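Local atomic coordinates of transcriptional regulator, GntR family (Thermotoga maritima, PDB entry 3SXM), a protein that probably acts as a GntR-family transcription factor, binding regulatory DNA under the control of its metal-binding, all-helical FCD domain, the part present here. Residues D84-D87 / L88-L92; E53-D56 / D57-R61; S77-E80 / K81-D84. The protein carries 3 engineered substitutions. All coordinates share one frame; numbering follows the deposited sequence.

Interaction 1. Residues D84-D87 / L88-L92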
# COMPACT_ATOMS: atom_id res chain seq x y z
N ASP A 84 10.69 -8.88 9.32
CA ASP A 84 10.85 -9.59 10.61
C ASP A 84 9.55 -9.58 11.35
O ASP A 84 9.20 -10.58 12.02
CB ASP A 84 11.98 -9.02 11.43
CG ASP A 84 13.34 -9.49 10.96
OD1 ASP A 84 13.40 -10.45 10.16
OD2 ASP A 84 14.35 -8.87 11.37
N ARG A 85 8.79 -8.50 11.28
CA ARG A 85 7.47 -8.44 11.91
C ARG A 85 6.47 -9.39 11.24
O ARG A 85 5.72 -10.14 11.89
CB ARG A 85 6.98 -6.97 11.89
CG ARG A 85 5.56 -6.81 12.34
CD ARG A 85 5.27 -5.39 12.73
NE ARG A 85 3.86 -5.22 12.99
CZ ARG A 85 3.31 -4.14 13.54
NH1 ARG A 85 4.09 -3.08 13.88
NH2 ARG A 85 2.00 -4.11 13.78
N ILE A 86 6.45 -9.40 9.91
CA ILE A 86 5.65 -10.33 9.14
C ILE A 86 5.98 -11.78 9.58
O ILE A 86 5.06 -12.60 9.78
CB ILE A 86 5.87 -10.16 7.61
CG1 ILE A 86 5.30 -8.82 7.15
CG2 ILE A 86 5.31 -11.35 6.86
CD1 ILE A 86 5.53 -8.50 5.70
N ASP A 87 7.27 -12.07 9.72
CA ASP A 87 7.76 -13.41 10.00
C ASP A 87 7.37 -13.78 11.43
O ASP A 87 7.03 -14.93 11.68
CB ASP A 87 9.28 -13.46 9.83
CG ASP A 87 9.84 -14.83 9.53
OD1 ASP A 87 9.09 -15.78 9.28
OD2 ASP A 87 11.09 -14.91 9.48
N LEU A 88 7.44 -12.85 12.38
CA LEU A 88 7.00 -13.11 13.76
C LEU A 88 5.54 -13.55 13.71
O LEU A 88 5.15 -14.59 14.31
CB LEU A 88 7.18 -11.86 14.61
CG LEU A 88 6.76 -11.85 16.06
CD1 LEU A 88 7.25 -10.65 16.75
CD2 LEU A 88 5.30 -12.01 16.37
N VAL A 89 4.71 -12.76 13.02
CA VAL A 89 3.29 -13.07 12.94
C VAL A 89 3.04 -14.42 12.29
O VAL A 89 2.19 -15.23 12.78
CB VAL A 89 2.46 -11.90 12.29
CG1 VAL A 89 1.06 -12.35 12.03
CG2 VAL A 89 2.53 -10.72 13.19
N ARG A 90 3.80 -14.78 11.27
CA ARG A 90 3.65 -16.06 10.62
C ARG A 90 3.87 -17.19 11.60
O ARG A 90 3.23 -18.18 11.54
CB ARG A 90 4.70 -16.32 9.51
CG ARG A 90 4.79 -15.50 8.34
CD ARG A 90 5.59 -16.26 7.19
NE ARG A 90 7.01 -16.55 7.47
CZ ARG A 90 7.81 -17.23 6.66
NH1 ARG A 90 7.34 -17.73 5.55
NH2 ARG A 90 9.08 -17.42 6.95
N HIS A 91 4.86 -17.03 12.42
CA HIS A 91 5.25 -18.09 13.35
C HIS A 91 4.32 -18.24 14.57
O HIS A 91 4.47 -19.18 15.39
CB HIS A 91 6.70 -17.90 13.79
CG HIS A 91 7.70 -18.34 12.79
ND1 HIS A 91 8.14 -17.56 11.73
CD2 HIS A 91 8.35 -19.53 12.67
CE1 HIS A 91 9.01 -18.26 11.01
NE2 HIS A 91 9.17 -19.44 11.57
N LEU A 92 3.31 -17.40 14.68
CA LEU A 92 2.40 -17.46 15.82
C LEU A 92 1.48 -18.60 15.72
O LEU A 92 1.01 -19.09 16.75
CB LEU A 92 1.55 -16.19 15.95
CG LEU A 92 2.34 -14.96 16.36
CD1 LEU A 92 1.41 -13.71 16.32
CD2 LEU A 92 3.02 -15.10 17.73
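Asp87 meets Arg90 and His91 at the C-terminal end of helix 73-90, with a carboxylate and a main-chain carbonyl each gripped twice. With CG anti to its backbone N (chi1 -156°), Asp87 brings OD1 beside Arg90 and His91. Arg90 answers side-on: NH2 lies 2.8 Å and NE 2.9 Å from Asp87 OD1, so both nitrogens share one oxygen and reach it from the same face of the carboxylate. That oxygen sits within the guanidinium plane, while the two flat groups of this salt bridge are turned 49° apart. A bend at chi3 brings the arginine end back over this turn. Leu88 N closes the turn before on Asp84 O at 2.9 Å, and Leu88 CB rests against Asp84 O and Arg85 O, 3.5 Å from each, while the branched end of this leucine leaves the contact. The second grip is on Asp87 O, which accepts His91 N at 3.1 Å and His91 ND1 at 2.9 Å, one from each face of the carbonyl. The ring bond is fairly straight (163°) and lies in the imidazole plane, fixing the rotation of the ring and committing ND1 as a donor. His91 is a zinc ligand in a metal-bound structure of this protein; here no metal is bound. Arg90 NH1 forms a further salt bridge with Asp59 of helix 51-68. Elsewhere around the turn, Ile86 and Val89 pack on helix 5-25, to which Arg85 bonds through Thr11 and Glu10.

Interaction 2. Residues E53-D56 / D57-R61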
# COMPACT_ATOMS: atom_id res chain seq x y z
N GLU A 53 8.34 -28.33 5.26
CA GLU A 53 9.50 -28.02 4.42
C GLU A 53 9.05 -27.24 3.19
O GLU A 53 9.71 -26.27 2.75
CB GLU A 53 10.21 -29.33 4.05
CG GLU A 53 11.48 -29.15 3.25
CD GLU A 53 12.11 -30.48 2.83
OE1 GLU A 53 12.12 -31.45 3.63
OE2 GLU A 53 12.59 -30.54 1.68
N ILE A 54 7.92 -27.59 2.62
CA ILE A 54 7.46 -26.89 1.45
C ILE A 54 7.14 -25.43 1.84
O ILE A 54 7.44 -24.51 1.12
CB ILE A 54 6.19 -27.59 0.87
CG1 ILE A 54 6.54 -28.91 0.20
CG2 ILE A 54 5.52 -26.73 -0.12
CD1 ILE A 54 5.38 -29.80 -0.12
N PHE A 55 6.52 -25.25 2.99
CA PHE A 55 6.02 -23.95 3.40
C PHE A 55 7.03 -22.81 3.60
O PHE A 55 6.95 -21.84 2.94
CB PHE A 55 5.12 -24.03 4.63
CG PHE A 55 4.60 -22.68 5.12
CD1 PHE A 55 3.42 -22.19 4.68
CD2 PHE A 55 5.34 -21.90 5.98
CE1 PHE A 55 2.96 -20.97 5.09
CE2 PHE A 55 4.88 -20.69 6.40
CZ PHE A 55 3.69 -20.24 5.97
N ASP A 56 7.93 -22.98 4.57
CA ASP A 56 8.85 -21.93 4.97
C ASP A 56 9.44 -21.23 3.75
O ASP A 56 9.29 -20.02 3.58
CB ASP A 56 9.98 -22.51 5.83
CG ASP A 56 9.45 -23.33 6.99
OD1 ASP A 56 8.45 -22.92 7.61
OD2 ASP A 56 10.05 -24.39 7.29
N ASP A 57 10.12 -22.01 2.91
CA ASP A 57 10.76 -21.46 1.73
C ASP A 57 9.73 -20.83 0.79
O ASP A 57 9.86 -19.67 0.40
CB ASP A 57 11.53 -22.55 0.99
CG ASP A 57 12.20 -22.04 -0.27
OD1 ASP A 57 13.45 -22.03 -0.31
OD2 ASP A 57 11.49 -21.66 -1.21
N SER A 58 8.72 -21.61 0.42
CA SER A 58 7.75 -21.15 -0.61
C SER A 58 6.97 -19.92 -0.21
O SER A 58 6.73 -19.05 -1.04
CB SER A 58 6.75 -22.23 -1.12
OG SER A 58 5.87 -22.70 -0.11
N ASP A 59 6.55 -19.83 1.04
CA ASP A 59 5.68 -18.74 1.46
C ASP A 59 6.46 -17.43 1.35
O ASP A 59 5.99 -16.48 0.72
CB ASP A 59 5.25 -18.98 2.91
CG ASP A 59 4.55 -17.76 3.49
OD1 ASP A 59 3.46 -17.46 3.04
OD2 ASP A 59 5.13 -17.06 4.34
N GLU A 60 7.66 -17.37 1.91
CA GLU A 60 8.44 -16.12 1.91
C GLU A 60 8.75 -15.75 0.47
O GLU A 60 8.56 -14.59 0.04
CB GLU A 60 9.70 -16.26 2.73
CG GLU A 60 10.64 -15.09 2.58
CD GLU A 60 11.85 -15.13 3.47
OE1 GLU A 60 12.03 -16.10 4.23
OE2 GLU A 60 12.64 -14.16 3.42
N ARG A 61 9.17 -16.72 -0.33
CA ARG A 61 9.49 -16.43 -1.72
C ARG A 61 8.31 -15.92 -2.50
O ARG A 61 8.46 -14.98 -3.31
CB ARG A 61 10.09 -17.66 -2.44
CG ARG A 61 11.43 -18.00 -2.03
CD ARG A 61 11.86 -19.39 -2.60
NE ARG A 61 12.03 -19.35 -4.05
CZ ARG A 61 12.28 -20.44 -4.77
NH1 ARG A 61 12.29 -21.63 -4.20
NH2 ARG A 61 12.47 -20.33 -6.07
O HOH W 1 11.10 -18.44 5.05
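The phenyl ring of Phe55 carries Asp59 over one face: Asp59 CB stands 3.8 Å from the ring centroid, a CH-pi contact only 16° off the ring normal. The carboxylate of Asp59 continues this overlap almost flat, its plane 8° from that of the ring, with CG 3.6 Å from Phe55 CZ. In one of its two conformers Asp56 places OD1 at the ring edge, and the ring of Tyr96 meets the phenyl obliquely. This is an i to i+4 pairing on helix 51-68 of the all-helical FCD domain. Both side chains have CG anti to the backbone N (chi1 179° for Phe55), which lays them side by side, pointing the same way. Asp59 is a zinc ligand in a metal-bound structure of this protein, as is Asp56; here, without metal, Asp59 lies next to His63 and His103, ligands of the same zinc site, and has Arg90 as the outside partner of OD2. On another side of the helix Ser58 OG, set between its own backbone N and carbonyl carbon, turns back to donate to Ile54 O at 2.7 Å. Ser58 N bonds the same oxygen at 3.2 Å from the opposite face, so Ile54 O takes two donors from Ser58, and the hydroxyl of this buried residue spends its proton inside the turn. Glu60, whose OE2 forms a salt bridge with Lys64, is tied back to Asp56 by a water that donates to Asp56 O at 2.8 Å and to Glu60 OE1 at 2.6 Å.

Interaction 3. Residues S77-E80 / K81-D84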
# COMPACT_ATOMS: atom_id res chain seq x y z
N SER A 77 12.06 -1.98 -0.27
CA SER A 77 12.78 -1.70 0.95
C SER A 77 11.83 -1.61 2.13
O SER A 77 12.19 -2.05 3.25
CB SER A 77 13.62 -0.41 0.79
OG SER A 77 12.86 0.76 0.88
N LEU A 78 10.61 -1.10 1.95
CA LEU A 78 9.65 -1.01 3.06
C LEU A 78 9.20 -2.40 3.44
O LEU A 78 9.05 -2.71 4.63
CB LEU A 78 8.44 -0.13 2.66
CG LEU A 78 8.78 1.34 2.45
CD1 LEU A 78 7.56 2.02 1.92
CD2 LEU A 78 9.19 2.00 3.74
N TYR A 79 9.04 -3.27 2.45
CA TYR A 79 8.58 -4.65 2.75
C TYR A 79 9.71 -5.37 3.48
O TYR A 79 9.46 -6.14 4.47
CB TYR A 79 8.21 -5.40 1.49
CG TYR A 79 7.40 -6.65 1.71
CD1 TYR A 79 6.05 -6.59 1.95
CD2 TYR A 79 8.00 -7.87 1.62
CE1 TYR A 79 5.28 -7.76 2.11
CE2 TYR A 79 7.25 -9.05 1.81
CZ TYR A 79 5.93 -8.96 2.05
OH TYR A 79 5.22 -10.14 2.23
N GLU A 80 10.96 -5.15 3.07
CA GLU A 80 12.10 -5.74 3.76
C GLU A 80 12.15 -5.26 5.20
O GLU A 80 12.45 -6.04 6.15
CB GLU A 80 13.35 -5.33 3.04
CG GLU A 80 13.65 -6.17 1.86
CD GLU A 80 14.56 -7.32 2.22
OE1 GLU A 80 14.20 -8.09 3.13
OE2 GLU A 80 15.65 -7.45 1.61
N LYS A 81 11.87 -3.97 5.41
CA LYS A 81 11.89 -3.42 6.76
C LYS A 81 10.90 -4.08 7.71
O LYS A 81 11.24 -4.26 8.90
CB LYS A 81 11.61 -1.91 6.72
CG LYS A 81 11.59 -1.22 8.08
CD LYS A 81 12.99 -1.03 8.65
CE LYS A 81 12.96 -0.26 9.98
NZ LYS A 81 12.96 1.22 9.76
N ILE A 82 9.74 -4.43 7.18
CA ILE A 82 8.69 -5.04 7.97
C ILE A 82 8.75 -6.56 7.98
O ILE A 82 7.94 -7.18 8.62
CB ILE A 82 7.30 -4.56 7.64
CG1 ILE A 82 6.87 -4.98 6.23
CG2 ILE A 82 7.21 -3.05 7.88
CD1 ILE A 82 5.38 -4.70 5.91
N TRP A 83 9.69 -7.16 7.26
CA TRP A 83 9.71 -8.60 7.11
C TRP A 83 9.85 -9.33 8.43
O TRP A 83 9.11 -10.30 8.61
CB TRP A 83 10.80 -9.11 6.09
CG TRP A 83 10.75 -10.58 6.08
CD1 TRP A 83 11.59 -11.40 6.72
CD2 TRP A 83 9.71 -11.40 5.53
NE1 TRP A 83 11.18 -12.70 6.60
CE2 TRP A 83 10.01 -12.72 5.90
CE3 TRP A 83 8.54 -11.13 4.80
CZ2 TRP A 83 9.20 -13.81 5.51
CZ3 TRP A 83 7.75 -12.20 4.40
CH2 TRP A 83 8.08 -13.52 4.78
N ASP A 84 10.69 -8.88 9.32
CA ASP A 84 10.85 -9.59 10.61
C ASP A 84 9.55 -9.58 11.35
O ASP A 84 9.20 -10.58 12.02
CB ASP A 84 11.98 -9.02 11.43
CG ASP A 84 13.34 -9.49 10.96
OD1 ASP A 84 13.40 -10.45 10.16
OD2 ASP A 84 14.35 -8.87 11.37
O HOH W 2 12.94 -7.02 8.64
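Glu80 O is gripped by two groups of the following turn, a water that donates to it at 2.7 Å and Trp83 N at 3.2 Å. The tryptophan N-H comes from well above the carbonyl plane, 74° out of it, and closes an i to i+3 turn. The same water accepts from Asp84 N at 3.0 Å, so it stands in for a main-chain acceptor where helix 73-90 kinks. Up to Ile82 the i to i+4 bonds persist: Lys81 N bonds Ser77 O at 2.9 Å and Ile82 N bonds Leu78 O, though Ile82 N also makes a weak bond to Tyr79 O. The kinked helix belongs to the helical bundle of the FCD domain, its Leu78 and Ile82 packing against Ile82 and Leu78 of the second subunit. On the inner side Tyr79 and Trp83 slant across each other, CE2 of Tyr79 3.9 Å from CE3 of Trp83. Tyr79 OH lies at the indole edge, in plane, 3.9 Å from Trp83 CZ3, and is hydrogen-bonded to Glu19 of helix 5-25. Ile82 holds CG1 between its backbone N and carbonyl carbon (chi1 66°), which sets CG1 3.3 Å from Tyr79 O.

In the fold
Interaction 2 comes first along the chain, on helix 51-68; interactions 3 and 1 follow in that order on helix 73-90 and share Asp84. Their centres are about 13 Å apart for interactions 1 and 2, about 12 Å for 1 and 3, and about 17 Å for 2 and 3. The two consecutive helices are joined by the salt bridge of Arg90 with Asp59, and by Glu60 against Trp83. Within helix 73-90, Ile86 packs on Tyr79 and Arg90 on Trp83. Interactions 1 and 2 contain the zinc ligands His91, Asp56 and Asp59, here without metal. Interaction 3 supplies Leu78 and Ile82 to the subunit interface, which Arg85 of interaction 1 also reaches.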